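Long-range contact in antigen TpF1 (PDB 2FJC), which belongs to the Dps family of mini-ferritins, binds ferric iron and may also play a structural role in the outer membrane: residues Q17-L28 / D109-T120. Sequence-based numbering, arbitrary orientation.
Sequences QLRQHVADLGVL and DFEYLSTRFSQT
His21 reaches from helix 8-38 to Phe117 and Thr120 of helix 99-127; segments 17-28 and 109-120 run nearly antiparallel, their axes crossing at -158° and 10.3 Å apart at closest approach. Its CB touches Phe117 CE1 at 3.6 Å, and CG comes closer still to the same carbon. With CG placed anti to the carbonyl carbon (chi1 -62°), the imidazole lies obliquely under the phenyl ring: Phe117 CD1 stands over its centre, while Gln17 O of the preceding turn lies over the opposite face. The ring planes meet at 49°. His21 ND1 and CD2 also lie against Phe117 CE1 and CD1. Further out, His21 CE1 passes between Thr120 OG1 and Arg116 O, 3.6 Å from the latter. At the tip, His21 NE2 shares a hydrogen bond with Thr120 OG1 (2.6 Å), which approaches the ring edge and, with the covered faces, should restrain its rotation.

Arg116 fits as a knob among Gln17, Gln20, His21 and Asp24, and its NE makes a weak, bent hydrogen bond to Gln20 OE1. Tyr112 OH donates to Asp24 OD2 (3.1 Å) on the syn side, somewhat out of the carboxylate plane; the other oxygen, OD1, is bound by Gly88 and Ser87. Deeper in, Leu113 CD1 packs against both Leu25 CD1 and Leu28 CD1, the latter at 3.5 Å.

The pair forms one side of the ferritin-like four-helix bundle. Phe110 and Phe117 extend its apolar interior to helix 130-154, Leu18 and Val22 reach helix 44-71, and the short helix 80-86 covers Ala23 on the outer flank of helix 8-38.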
loop_
_atom_site.group_PDB
_atom_site.type_symbol
_atom_site.label_atom_id
_atom_site.label_comp_id
_atom_site.label_asym_id
_atom_site.label_seq_id
_atom_site.Cartn_x
_atom_site.Cartn_y
_atom_site.Cartn_z
ATOM N N GLN B 17 3.979 -32.730 -24.844
ATOM C CA GLN B 17 3.107 -32.674 -23.680
ATOM C C GLN B 17 2.725 -31.224 -23.411
ATOM O O GLN B 17 1.547 -30.903 -23.220
ATOM C CB GLN B 17 3.825 -33.252 -22.459
ATOM C CG GLN B 17 3.829 -34.775 -22.387
ATOM C CD GLN B 17 2.438 -35.332 -22.134
ATOM O OE1 GLN B 17 1.904 -35.237 -21.020
ATOM N NE2 GLN B 17 1.829 -35.897 -23.175
ATOM N N LEU B 18 3.729 -30.348 -23.401
ATOM C CA LEU B 18 3.512 -28.924 -23.164
ATOM C C LEU B 18 2.512 -28.332 -24.163
ATOM O O LEU B 18 1.615 -27.587 -23.778
ATOM C CB LEU B 18 4.846 -28.183 -23.232
ATOM C CG LEU B 18 5.547 -27.913 -21.897
ATOM C CD1 LEU B 18 5.333 -29.044 -20.903
ATOM C CD2 LEU B 18 7.014 -27.686 -22.161
ATOM N N ARG B 19 2.664 -28.674 -25.437
ATOM C CA ARG B 19 1.763 -28.188 -26.476
ATOM C C ARG B 19 0.339 -28.579 -26.151
ATOM O O ARG B 19 -0.587 -27.796 -26.337
ATOM C CB ARG B 19 2.144 -28.761 -27.848
ATOM C CG ARG B 19 3.206 -27.941 -28.573
ATOM C CD ARG B 19 3.782 -28.669 -29.776
ATOM N NE ARG B 19 2.760 -29.105 -30.729
ATOM C CZ ARG B 19 2.101 -28.299 -31.564
ATOM N NH1 ARG B 19 2.345 -26.992 -31.572
ATOM N NH2 ARG B 19 1.210 -28.807 -32.411
ATOM N N GLN B 20 0.155 -29.794 -25.658
ATOM C CA GLN B 20 -1.175 -30.235 -25.314
ATOM C C GLN B 20 -1.694 -29.484 -24.090
ATOM O O GLN B 20 -2.869 -29.133 -24.025
ATOM C CB GLN B 20 -1.217 -31.734 -25.045
ATOM C CG GLN B 20 -2.616 -32.160 -24.656
ATOM C CD GLN B 20 -2.776 -33.647 -24.540
ATOM O OE1 GLN B 20 -2.158 -34.287 -23.677
ATOM N NE2 GLN B 20 -3.616 -34.219 -25.408
ATOM N N HIS B 21 -0.822 -29.241 -23.118
ATOM C CA HIS B 21 -1.237 -28.513 -21.922
ATOM C C HIS B 21 -1.763 -27.133 -22.293
ATOM O O HIS B 21 -2.794 -26.698 -21.786
ATOM C CB HIS B 21 -0.074 -28.359 -20.945
ATOM C CG HIS B 21 0.463 -29.657 -20.441
ATOM N ND1 HIS B 21 -0.320 -30.782 -20.329
ATOM C CD2 HIS B 21 1.683 -29.994 -19.966
ATOM C CE1 HIS B 21 0.395 -31.759 -19.802
ATOM N NE2 HIS B 21 1.612 -31.308 -19.570
ATOM N N VAL B 22 -1.048 -26.448 -23.179
ATOM C CA VAL B 22 -1.459 -25.124 -23.613
ATOM C C VAL B 22 -2.855 -25.201 -24.220
ATOM O O VAL B 22 -3.730 -24.393 -23.905
ATOM C CB VAL B 22 -0.479 -24.552 -24.655
ATOM C CG1 VAL B 22 -1.034 -23.276 -25.243
ATOM C CG2 VAL B 22 0.865 -24.293 -23.998
ATOM N N ALA B 23 -3.056 -26.186 -25.083
ATOM C CA ALA B 23 -4.335 -26.379 -25.728
ATOM C C ALA B 23 -5.441 -26.653 -24.706
ATOM O O ALA B 23 -6.507 -26.050 -24.767
ATOM C CB ALA B 23 -4.243 -27.522 -26.722
ATOM N N ASP B 24 -5.186 -27.555 -23.765
ATOM C CA ASP B 24 -6.179 -27.888 -22.757
ATOM C C ASP B 24 -6.479 -26.699 -21.862
ATOM O O ASP B 24 -7.638 -26.446 -21.537
ATOM C CB ASP B 24 -5.719 -29.081 -21.904
ATOM C CG ASP B 24 -5.766 -30.410 -22.665
ATOM O OD1 ASP B 24 -6.493 -30.511 -23.675
ATOM O OD2 ASP B 24 -5.090 -31.369 -22.246
ATOM N N LEU B 25 -5.439 -25.973 -21.459
ATOM C CA LEU B 25 -5.605 -24.800 -20.612
ATOM C C LEU B 25 -6.427 -23.760 -21.363
ATOM O O LEU B 25 -7.329 -23.143 -20.790
ATOM C CB LEU B 25 -4.243 -24.204 -20.235
ATOM C CG LEU B 25 -3.616 -24.542 -18.875
ATOM C CD1 LEU B 25 -4.374 -25.641 -18.155
ATOM C CD2 LEU B 25 -2.173 -24.942 -19.093
ATOM N N GLY B 26 -6.113 -23.578 -22.643
ATOM C CA GLY B 26 -6.838 -22.614 -23.452
ATOM C C GLY B 26 -8.317 -22.943 -23.481
ATOM O O GLY B 26 -9.167 -22.074 -23.280
ATOM N N VAL B 27 -8.627 -24.213 -23.721
ATOM C CA VAL B 27 -10.008 -24.659 -23.773
ATOM C C VAL B 27 -10.687 -24.499 -22.409
ATOM O O VAL B 27 -11.823 -24.045 -22.325
ATOM C CB VAL B 27 -10.089 -26.138 -24.233
ATOM C CG1 VAL B 27 -11.499 -26.656 -24.071
ATOM C CG2 VAL B 27 -9.667 -26.249 -25.699
ATOM N N LEU B 28 -9.982 -24.860 -21.345
ATOM C CA LEU B 28 -10.531 -24.756 -20.001
ATOM C C LEU B 28 -10.836 -23.305 -19.649
ATOM O O LEU B 28 -11.828 -23.012 -18.980
ATOM C CB LEU B 28 -9.538 -25.292 -18.983
ATOM C CG LEU B 28 -10.094 -26.160 -17.867
ATOM C CD1 LEU B 28 -9.087 -26.169 -16.745
ATOM C CD2 LEU B 28 -11.441 -25.651 -17.393
ATOM N N ASP B 109 -12.309 -31.893 -15.001
ATOM C CA ASP B 109 -11.293 -31.360 -15.905
ATOM C C ASP B 109 -9.973 -31.106 -15.170
ATOM O O ASP B 109 -8.886 -31.300 -15.731
ATOM C CB ASP B 109 -11.774 -30.066 -16.576
ATOM C CG ASP B 109 -12.834 -30.316 -17.641
ATOM O OD1 ASP B 109 -12.893 -31.445 -18.175
ATOM O OD2 ASP B 109 -13.605 -29.380 -17.961
ATOM N N PHE B 110 -10.068 -30.679 -13.919
ATOM C CA PHE B 110 -8.876 -30.431 -13.127
ATOM C C PHE B 110 -8.153 -31.757 -12.905
ATOM O O PHE B 110 -6.931 -31.826 -12.985
ATOM C CB PHE B 110 -9.240 -29.806 -11.778
ATOM C CG PHE B 110 -9.469 -28.312 -11.832
ATOM C CD1 PHE B 110 -9.274 -27.598 -13.016
ATOM C CD2 PHE B 110 -9.837 -27.612 -10.678
ATOM C CE1 PHE B 110 -9.439 -26.213 -13.045
ATOM C CE2 PHE B 110 -10.003 -26.225 -10.700
ATOM C CZ PHE B 110 -9.805 -25.526 -11.884
ATOM N N GLU B 111 -8.916 -32.810 -12.630
ATOM C CA GLU B 111 -8.327 -34.121 -12.405
ATOM C C GLU B 111 -7.696 -34.633 -13.695
ATOM O O GLU B 111 -6.618 -35.219 -13.670
ATOM C CB GLU B 111 -9.391 -35.096 -11.884
ATOM C CG GLU B 111 -9.913 -34.715 -10.507
ATOM C CD GLU B 111 -11.117 -35.537 -10.069
ATOM O OE1 GLU B 111 -12.027 -35.750 -10.893
ATOM O OE2 GLU B 111 -11.163 -35.951 -8.893
ATOM N N TYR B 112 -8.359 -34.403 -14.821
ATOM C CA TYR B 112 -7.804 -34.826 -16.091
ATOM C C TYR B 112 -6.479 -34.095 -16.305
ATOM O O TYR B 112 -5.487 -34.719 -16.673
ATOM C CB TYR B 112 -8.777 -34.535 -17.240
ATOM C CG TYR B 112 -8.126 -34.463 -18.602
ATOM C CD1 TYR B 112 -7.565 -33.272 -19.065
ATOM C CD2 TYR B 112 -8.061 -35.587 -19.430
ATOM C CE1 TYR B 112 -6.956 -33.197 -20.318
ATOM C CE2 TYR B 112 -7.452 -35.523 -20.688
ATOM C CZ TYR B 112 -6.901 -34.321 -21.121
ATOM O OH TYR B 112 -6.270 -34.239 -22.345
ATOM N N LEU B 113 -6.457 -32.784 -16.069
ATOM C CA LEU B 113 -5.219 -32.014 -16.226
ATOM C C LEU B 113 -4.144 -32.523 -15.281
ATOM O O LEU B 113 -2.979 -32.633 -15.651
ATOM C CB LEU B 113 -5.439 -30.522 -15.944
ATOM C CG LEU B 113 -6.048 -29.673 -17.060
ATOM C CD1 LEU B 113 -6.214 -28.247 -16.585
ATOM C CD2 LEU B 113 -5.148 -29.728 -18.280
ATOM N N SER B 114 -4.544 -32.830 -14.055
ATOM C CA SER B 114 -3.615 -33.317 -13.056
ATOM C C SER B 114 -2.887 -34.583 -13.510
ATOM O O SER B 114 -1.668 -34.675 -13.380
ATOM C CB SER B 114 -4.351 -33.582 -11.749
ATOM O OG SER B 114 -3.447 -33.921 -10.710
ATOM N N THR B 115 -3.619 -35.561 -14.042
ATOM C CA THR B 115 -2.966 -36.778 -14.486
ATOM C C THR B 115 -2.072 -36.472 -15.700
ATOM O O THR B 115 -0.976 -37.018 -15.829
ATOM C CB THR B 115 -3.993 -37.888 -14.833
ATOM O OG1 THR B 115 -4.730 -37.516 -15.998
ATOM C CG2 THR B 115 -4.964 -38.095 -13.684
ATOM N N ARG B 116 -2.525 -35.586 -16.578
ATOM C CA ARG B 116 -1.720 -35.244 -17.737
ATOM C C ARG B 116 -0.449 -34.500 -17.322
ATOM O O ARG B 116 0.631 -34.782 -17.830
ATOM C CB ARG B 116 -2.528 -34.418 -18.740
ATOM C CG ARG B 116 -3.680 -35.212 -19.341
ATOM C CD ARG B 116 -3.723 -35.076 -20.852
ATOM N NE ARG B 116 -2.494 -35.553 -21.479
ATOM C CZ ARG B 116 -2.079 -36.815 -21.440
ATOM N NH1 ARG B 116 -0.945 -37.161 -22.037
ATOM N NH2 ARG B 116 -2.803 -37.734 -20.811
ATOM N N PHE B 117 -0.576 -33.564 -16.388
ATOM C CA PHE B 117 0.581 -32.810 -15.918
ATOM C C PHE B 117 1.570 -33.713 -15.201
ATOM O O PHE B 117 2.779 -33.532 -15.314
ATOM C CB PHE B 117 0.166 -31.678 -14.973
ATOM C CG PHE B 117 -0.378 -30.461 -15.674
ATOM C CD1 PHE B 117 0.338 -29.847 -16.689
ATOM C CD2 PHE B 117 -1.595 -29.913 -15.299
ATOM C CE1 PHE B 117 -0.151 -28.705 -17.319
ATOM C CE2 PHE B 117 -2.087 -28.774 -15.923
ATOM C CZ PHE B 117 -1.361 -28.170 -16.936
ATOM N N SER B 118 1.056 -34.685 -14.454
ATOM C CA SER B 118 1.917 -35.614 -13.741
ATOM C C SER B 118 2.809 -36.398 -14.704
ATOM O O SER B 118 3.964 -36.676 -14.394
ATOM C CB SER B 118 1.086 -36.583 -12.906
ATOM O OG SER B 118 0.633 -35.972 -11.718
ATOM N N GLN B 119 2.279 -36.752 -15.868
ATOM C CA GLN B 119 3.073 -37.495 -16.835
ATOM C C GLN B 119 4.242 -36.628 -17.276
ATOM O O GLN B 119 5.364 -37.108 -17.421
ATOM C CB GLN B 119 2.228 -37.888 -18.048
ATOM C CG GLN B 119 0.960 -38.626 -17.679
ATOM C CD GLN B 119 0.089 -38.925 -18.883
ATOM O OE1 GLN B 119 -0.063 -38.089 -19.782
ATOM N NE2 GLN B 119 -0.501 -40.116 -18.903
ATOM N N THR B 120 3.969 -35.344 -17.477
ATOM C CA THR B 120 4.992 -34.416 -17.901
ATOM C C THR B 120 6.033 -34.230 -16.802
ATOM O O THR B 120 7.229 -34.188 -17.078
ATOM C CB THR B 120 4.387 -33.065 -18.253
ATOM O OG1 THR B 120 3.382 -33.248 -19.254
ATOM C CG2 THR B 120 5.456 -32.129 -18.791
#